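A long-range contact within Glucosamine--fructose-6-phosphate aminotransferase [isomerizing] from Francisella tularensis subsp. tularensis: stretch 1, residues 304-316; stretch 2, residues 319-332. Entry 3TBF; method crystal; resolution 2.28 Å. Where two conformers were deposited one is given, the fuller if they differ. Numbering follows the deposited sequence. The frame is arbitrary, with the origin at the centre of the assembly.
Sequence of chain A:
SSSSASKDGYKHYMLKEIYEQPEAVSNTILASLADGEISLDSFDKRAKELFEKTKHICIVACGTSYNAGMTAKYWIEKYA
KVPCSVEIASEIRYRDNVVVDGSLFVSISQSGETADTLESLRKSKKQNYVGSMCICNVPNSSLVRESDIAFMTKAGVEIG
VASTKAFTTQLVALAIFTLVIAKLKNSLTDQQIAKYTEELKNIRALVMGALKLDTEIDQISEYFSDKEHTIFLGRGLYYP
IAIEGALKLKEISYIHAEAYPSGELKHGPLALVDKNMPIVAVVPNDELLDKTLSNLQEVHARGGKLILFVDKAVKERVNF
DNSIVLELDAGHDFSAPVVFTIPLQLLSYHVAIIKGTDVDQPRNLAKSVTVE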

# COMPACT_ATOMS: atom_id res chain seq x y z
N GLY A 304 5.78 15.63 18.01
CA GLY A 304 4.53 14.87 17.84
C GLY A 304 3.91 14.55 19.18
O GLY A 304 4.61 14.28 20.15
N LYS A 305 2.59 14.61 19.24
CA LYS A 305 1.87 14.22 20.43
C LYS A 305 1.53 12.70 20.37
O LYS A 305 0.61 12.27 19.67
CB LYS A 305 0.63 15.09 20.61
CG LYS A 305 -0.18 14.81 21.87
CD LYS A 305 0.71 14.75 23.12
CE LYS A 305 0.06 15.45 24.33
NZ LYS A 305 -1.11 14.69 24.82
N LEU A 306 2.30 11.91 21.12
CA LEU A 306 2.26 10.47 21.09
C LEU A 306 1.12 9.99 21.97
O LEU A 306 1.04 10.36 23.16
CB LEU A 306 3.58 9.84 21.60
CG LEU A 306 4.76 9.62 20.64
CD1 LEU A 306 4.94 10.83 19.72
CD2 LEU A 306 6.10 9.32 21.37
N ILE A 307 0.23 9.19 21.34
CA ILE A 307 -0.89 8.50 21.97
C ILE A 307 -0.70 7.04 21.69
O ILE A 307 -0.84 6.60 20.52
CB ILE A 307 -2.20 8.98 21.37
CG1 ILE A 307 -2.38 10.47 21.67
CG2 ILE A 307 -3.31 8.20 21.91
CD1 ILE A 307 -3.44 11.10 20.85
N LEU A 308 -0.34 6.29 22.73
CA LEU A 308 0.16 4.95 22.53
C LEU A 308 -0.68 3.92 23.20
O LEU A 308 -1.00 4.05 24.36
CB LEU A 308 1.58 4.83 23.02
CG LEU A 308 2.59 5.88 22.56
CD1 LEU A 308 3.86 5.63 23.31
CD2 LEU A 308 2.82 5.87 21.04
N PHE A 309 -1.01 2.87 22.45
CA PHE A 309 -1.66 1.72 22.95
C PHE A 309 -0.66 0.60 22.95
O PHE A 309 -0.14 0.17 21.93
CB PHE A 309 -2.83 1.38 22.07
CG PHE A 309 -3.88 2.43 22.03
CD1 PHE A 309 -4.67 2.69 23.13
CD2 PHE A 309 -4.07 3.18 20.92
CE1 PHE A 309 -5.64 3.67 23.10
CE2 PHE A 309 -5.05 4.15 20.89
CZ PHE A 309 -5.82 4.40 22.01
N VAL A 310 -0.41 0.09 24.12
CA VAL A 310 0.80 -0.62 24.42
C VAL A 310 0.42 -1.88 25.15
O VAL A 310 -0.51 -1.86 25.90
CB VAL A 310 1.63 0.35 25.31
CG1 VAL A 310 2.39 -0.38 26.43
CG2 VAL A 310 2.46 1.31 24.45
N ASP A 311 1.11 -2.98 24.92
CA ASP A 311 0.87 -4.22 25.66
C ASP A 311 1.51 -4.05 27.03
O ASP A 311 2.61 -3.46 27.12
CB ASP A 311 1.46 -5.44 24.96
CG ASP A 311 1.15 -6.75 25.69
OD1 ASP A 311 1.72 -7.04 26.77
OD2 ASP A 311 0.30 -7.51 25.18
N LYS A 312 0.85 -4.54 28.07
CA LYS A 312 1.30 -4.36 29.47
C LYS A 312 2.74 -4.83 29.66
O LYS A 312 3.49 -4.19 30.36
CB LYS A 312 0.40 -5.09 30.47
CG LYS A 312 -1.10 -4.58 30.52
CD LYS A 312 -1.93 -5.39 31.54
CE LYS A 312 -2.91 -4.53 32.39
NZ LYS A 312 -3.94 -5.42 33.12
N ALA A 313 3.10 -5.93 29.00
CA ALA A 313 4.45 -6.51 29.06
C ALA A 313 5.58 -5.64 28.47
O ALA A 313 6.73 -6.04 28.56
CB ALA A 313 4.47 -7.91 28.40
N VAL A 314 5.28 -4.48 27.90
CA VAL A 314 6.33 -3.62 27.38
C VAL A 314 6.22 -2.24 27.94
O VAL A 314 7.05 -1.42 27.66
CB VAL A 314 6.33 -3.56 25.78
CG1 VAL A 314 6.48 -5.00 25.19
CG2 VAL A 314 5.08 -2.80 25.23
N LYS A 315 5.25 -1.99 28.81
CA LYS A 315 4.96 -0.62 29.25
C LYS A 315 6.09 0.06 30.03
O LYS A 315 6.26 1.28 29.97
CB LYS A 315 3.71 -0.60 30.10
CG LYS A 315 3.06 0.76 30.17
CD LYS A 315 3.37 1.48 31.46
CE LYS A 315 3.14 3.00 31.31
NZ LYS A 315 1.80 3.43 31.78
N GLU A 316 6.84 -0.74 30.76
CA GLU A 316 7.99 -0.24 31.51
C GLU A 316 9.06 0.29 30.59
O GLU A 316 9.73 1.27 30.92
CB GLU A 316 8.58 -1.36 32.35
CG GLU A 316 8.50 -1.06 33.84
CD GLU A 316 7.06 -0.83 34.31
OE1 GLU A 316 6.58 0.33 34.15
OE2 GLU A 316 6.45 -1.80 34.85
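Stretch 2 319-332: NFDNSIVLELDAGH

Stretch 2 enters through a type II turn from Phe 320 to Ser 323, with Asn 322 at positive phi (64°), then extends as strand 324-328 beside strand 305-311. The two strands run parallel, their axes 4.7 Å apart at closest approach and crossing at -28°. The register is simple: Ile 307 pairs with Ile 324, Leu 308 with Val 325, Phe 309 with Leu 326, Val 310 with Glu 327 and Asp 311 with Leu 328, at CA-CA distances of 4.8 to 5.1 Å.

Hydrogen bonds alternate in the parallel manner, each bonded residue inside the ladder reaching two partners offset along the other strand, while Leu 306 and Lys 312 at its ends make one bond each. Ile 324 N donates to Leu 306 O (2.9 Å) and Leu 308 N to Ile 324 O (2.9 Å); Leu 326 N to Leu 308 O (3.0 Å) and Val 310 N to Leu 326 O (3.1 Å) repeat the pattern. Leu 328 N to Val 310 O (2.9 Å) and Lys 312 N to Leu 328 O (2.9 Å) complete the ladder.

In the first four pairs the side chains share a face; those of Asp 311 and Leu 328 diverge. Ile 307, Ile 324, Phe 309 and Leu 326 lie on one, where Phe 309 CD1 approaches Leu 326 CB at 3.9 Å. Leu 308, Val 325, Val 310 and Glu 327 take the other; there Val 310 CG2 meets Val 325 CG1 at 4.2 Å. Before strand 324-328 begins, Phe 320 offers a ring face to Leu 306, whose CD2 lies 3.5 Å from Phe 320 CG.

At the far end, polar groups take over. Asp 311 OD2 accepts from Ala 330 N (3.0 Å), so a carboxylate extends the contact beyond the last bridge, and water 2 donates to both Asp 311 OD2 and Gly 331 O, each at 2.9 Å. Water 3 similarly joins Lys 312 O to Glu 327 OE1, at 2.8 Å from each.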

# COMPACT_ATOMS: atom_id res chain seq x y z
N ASN A 319 8.79 5.00 27.57
CA ASN A 319 8.93 6.27 28.25
C ASN A 319 9.09 7.47 27.29
O ASN A 319 10.17 7.69 26.74
CB ASN A 319 10.12 6.16 29.20
CG ASN A 319 10.02 4.93 30.14
OD1 ASN A 319 10.80 3.98 30.03
ND2 ASN A 319 9.02 4.95 31.04
N PHE A 320 8.03 8.26 27.12
CA PHE A 320 8.08 9.52 26.37
C PHE A 320 7.45 10.67 27.14
O PHE A 320 6.27 10.61 27.48
CB PHE A 320 7.40 9.37 25.00
CG PHE A 320 8.03 8.31 24.15
CD1 PHE A 320 9.10 8.61 23.37
CD2 PHE A 320 7.58 7.00 24.20
CE1 PHE A 320 9.71 7.64 22.60
CE2 PHE A 320 8.21 6.01 23.43
CZ PHE A 320 9.28 6.34 22.64
N ASP A 321 8.25 11.70 27.42
CA ASP A 321 7.78 12.88 28.15
C ASP A 321 6.51 13.35 27.46
O ASP A 321 6.44 13.38 26.22
CB ASP A 321 8.86 13.99 28.15
CG ASP A 321 8.55 15.15 29.17
OD1 ASP A 321 9.28 15.28 30.20
OD2 ASP A 321 7.58 15.94 28.93
N ASN A 322 5.48 13.64 28.26
CA ASN A 322 4.26 14.28 27.75
C ASN A 322 3.40 13.48 26.70
O ASN A 322 2.51 14.05 26.06
CB ASN A 322 4.62 15.67 27.18
CG ASN A 322 3.39 16.55 26.94
OD1 ASN A 322 3.03 16.85 25.79
ND2 ASN A 322 2.75 16.98 28.03
N SER A 323 3.66 12.18 26.55
CA SER A 323 2.77 11.29 25.80
C SER A 323 1.60 10.79 26.66
O SER A 323 1.57 11.00 27.86
CB SER A 323 3.55 10.08 25.30
OG SER A 323 3.99 9.27 26.38
N ILE A 324 0.63 10.16 26.01
CA ILE A 324 -0.49 9.47 26.68
C ILE A 324 -0.35 7.98 26.42
O ILE A 324 -0.24 7.55 25.29
CB ILE A 324 -1.85 9.91 26.14
CG1 ILE A 324 -2.01 11.42 26.26
CG2 ILE A 324 -2.96 9.25 26.92
CD1 ILE A 324 -3.33 11.91 25.68
N VAL A 325 -0.39 7.18 27.46
CA VAL A 325 -0.13 5.76 27.30
C VAL A 325 -1.19 4.92 27.99
O VAL A 325 -1.34 5.01 29.20
CB VAL A 325 1.24 5.40 27.86
CG1 VAL A 325 1.56 3.95 27.57
CG2 VAL A 325 2.30 6.33 27.26
N LEU A 326 -1.92 4.15 27.19
CA LEU A 326 -2.94 3.23 27.67
C LEU A 326 -2.37 1.85 27.43
O LEU A 326 -1.80 1.60 26.38
CB LEU A 326 -4.26 3.43 26.93
CG LEU A 326 -5.15 4.54 27.54
CD1 LEU A 326 -4.35 5.81 27.70
CD2 LEU A 326 -6.45 4.87 26.76
N GLU A 327 -2.54 0.96 28.40
CA GLU A 327 -1.91 -0.34 28.34
C GLU A 327 -2.96 -1.42 28.38
O GLU A 327 -4.02 -1.25 28.95
CB GLU A 327 -0.92 -0.51 29.49
CG GLU A 327 -1.53 -0.75 30.82
CD GLU A 327 -0.49 -0.99 31.92
OE1 GLU A 327 0.38 -1.88 31.77
OE2 GLU A 327 -0.57 -0.27 32.95
N LEU A 328 -2.65 -2.55 27.79
CA LEU A 328 -3.59 -3.63 27.78
C LEU A 328 -2.88 -4.93 27.53
O LEU A 328 -1.80 -4.94 27.00
CB LEU A 328 -4.65 -3.37 26.68
CG LEU A 328 -4.27 -3.26 25.19
CD1 LEU A 328 -5.46 -3.61 24.33
CD2 LEU A 328 -3.85 -1.87 24.89
N ASP A 329 -3.49 -6.04 27.91
CA ASP A 329 -2.99 -7.36 27.55
C ASP A 329 -3.52 -7.69 26.18
O ASP A 329 -4.71 -7.77 26.00
CB ASP A 329 -3.45 -8.41 28.54
CG ASP A 329 -2.81 -9.78 28.31
OD1 ASP A 329 -2.08 -9.96 27.27
OD2 ASP A 329 -3.03 -10.66 29.19
N ALA A 330 -2.63 -7.89 25.21
CA ALA A 330 -3.00 -8.18 23.81
C ALA A 330 -2.67 -9.60 23.32
O ALA A 330 -3.17 -10.04 22.26
CB ALA A 330 -2.37 -7.16 22.88
N GLY A 331 -1.84 -10.32 24.04
CA GLY A 331 -1.58 -11.70 23.71
C GLY A 331 -0.50 -11.72 22.67
O GLY A 331 0.37 -10.88 22.69
N HIS A 332 -0.58 -12.64 21.71
CA HIS A 332 0.50 -12.87 20.76
C HIS A 332 0.09 -12.60 19.29
O HIS A 332 -0.72 -11.70 19.02
CB HIS A 332 1.07 -14.28 21.00
CG HIS A 332 1.56 -14.49 22.41
ND1 HIS A 332 2.49 -13.66 23.00
CD2 HIS A 332 1.22 -15.42 23.34
CE1 HIS A 332 2.71 -14.08 24.24
NE2 HIS A 332 1.95 -15.15 24.46
O HOH W 1 1.28 -7.70 21.99
O HOH W 2 1.65 -10.07 25.19
O HOH W 3 2.65 -3.05 32.82